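Local coordinates for FdxN element excision controlling factor protein (Anabaena variabilis, PDB 2OKF) that probably binds nucleic acid as an XisH-family factor controlling excision of the fdxN element, in a family assigned to the PD-(D/E)XK clan, at residues Gln66-Ala69 with Ile70-Phe73. Residues are numbered along the deposited sequence; the frame is centred on the assembly and turned at random.
Sequences QSSA and ISEF
Ser68 and Glu72 meet at the first turn of a helix, where the Ser68 carbonyl accepts a nearly straight bond from Glu72 N (3.1 Å, N-H...O 165°). Ser68 O takes a second bond, from Ser71 OG at 2.7 Å, and both donors reach it from one face of the carbonyl plane. A short hydroxyl suits the N-cap: with Ser68 OG between backbone N and carbonyl carbon (chi1 61°), it comes within 3.0 Å of Ser71 N. Glu72 CG lies opposite its own carbonyl carbon (chi1 -66°), and from there the extended chain runs back past the Ser68 carbonyl. The carboxylate of Glu72 ends with OE2 3.6 Å from Ser67 CB and OE1 3.5 Å from Ala69 CA. An acid suits this place, since its negative charge probably interacts favourably with the partial positive charge of the helix N-terminus. Replaced by alanine, Glu72 would lose the carboxylate alongside the Ser68 carbonyl, and the helix start would probably be left without this nearby negative charge. Alanine suits the first helical residue, its methyl adding no polar group to compete with the cap; the next helix bond follows, Phe73 N to Ala69 O (2.8 Å). The turn links the loop after strand 54-60 to helix 69-90; Ala69 touches Phe108, Phe73 packs on helix 112-120 and sets its ring edge-to-face with Phe109, and Ile70 meets Val35 of the second subunit.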
loop_
_atom_site.group_PDB
_atom_site.type_symbol
_atom_site.label_atom_id
_atom_site.label_comp_id
_atom_site.label_asym_id
_atom_site.label_seq_id
_atom_site.Cartn_x
_atom_site.Cartn_y
_atom_site.Cartn_z
ATOM N N GLN A 66 -17.121 -7.547 3.396
ATOM C CA GLN A 66 -17.815 -6.330 2.967
ATOM C C GLN A 66 -17.158 -5.669 1.735
ATOM O O GLN A 66 -17.842 -5.064 0.907
ATOM C CB GLN A 66 -17.903 -5.338 4.131
ATOM N N SER A 67 -15.837 -5.790 1.617
ATOM C CA SER A 67 -15.111 -5.241 0.466
ATOM C C SER A 67 -14.269 -6.340 -0.120
ATOM O O SER A 67 -14.074 -7.368 0.503
ATOM C CB SER A 67 -14.204 -4.077 0.861
ATOM O OG SER A 67 -14.955 -2.940 1.231
ATOM N N SER A 68 -13.768 -6.127 -1.325
ATOM C CA SER A 68 -12.941 -7.131 -1.939
ATOM C C SER A 68 -11.717 -7.325 -1.080
ATOM O O SER A 68 -11.198 -6.349 -0.479
ATOM C CB SER A 68 -12.535 -6.733 -3.347
ATOM O OG SER A 68 -11.790 -5.528 -3.349
ATOM N N ALA A 69 -11.249 -8.575 -1.006
ATOM C CA ALA A 69 -10.021 -8.850 -0.301
ATOM C C ALA A 69 -8.885 -8.061 -0.960
ATOM O O ALA A 69 -8.034 -7.522 -0.259
ATOM C CB ALA A 69 -9.723 -10.355 -0.299
ATOM N N ILE A 70 -8.902 -7.953 -2.295
ATOM C CA ILE A 70 -7.830 -7.225 -2.988
ATOM C C ILE A 70 -7.829 -5.727 -2.587
ATOM O O ILE A 70 -6.778 -5.152 -2.348
ATOM C CB ILE A 70 -7.798 -7.454 -4.522
ATOM C CG1 ILE A 70 -6.576 -6.789 -5.159
ATOM C CG2 ILE A 70 -9.036 -6.928 -5.182
ATOM C CD1 ILE A 70 -5.218 -7.328 -4.682
ATOM N N SER A 71 -8.991 -5.092 -2.497
ATOM C CA SER A 71 -9.015 -3.687 -2.087
ATOM C C SER A 71 -8.483 -3.529 -0.659
ATOM O O SER A 71 -7.718 -2.587 -0.358
ATOM C CB SER A 71 -10.424 -3.102 -2.166
ATOM O OG SER A 71 -11.275 -3.733 -1.286
ATOM N N GLU A 72 -8.878 -4.448 0.220
ATOM C CA GLU A 72 -8.423 -4.434 1.609
ATOM C C GLU A 72 -6.930 -4.638 1.635
ATOM O O GLU A 72 -6.214 -4.014 2.435
ATOM C CB GLU A 72 -9.128 -5.542 2.390
ATOM C CG GLU A 72 -10.584 -5.301 2.503
ATOM C CD GLU A 72 -11.438 -6.522 2.884
ATOM O OE1 GLU A 72 -10.978 -7.683 2.833
ATOM O OE2 GLU A 72 -12.607 -6.285 3.240
ATOM N N PHE A 73 -6.441 -5.514 0.766
ATOM C CA PHE A 73 -5.026 -5.808 0.674
ATOM C C PHE A 73 -4.225 -4.612 0.201
ATOM O O PHE A 73 -3.165 -4.359 0.756
ATOM C CB PHE A 73 -4.762 -7.072 -0.166
ATOM C CG PHE A 73 -3.313 -7.491 -0.222
ATOM C CD1 PHE A 73 -2.580 -7.661 0.938
ATOM C CD2 PHE A 73 -2.677 -7.731 -1.448
ATOM C CE1 PHE A 73 -1.208 -8.019 0.865
ATOM C CE2 PHE A 73 -1.372 -8.176 -1.493
ATOM C CZ PHE A 73 -0.646 -8.305 -0.353
#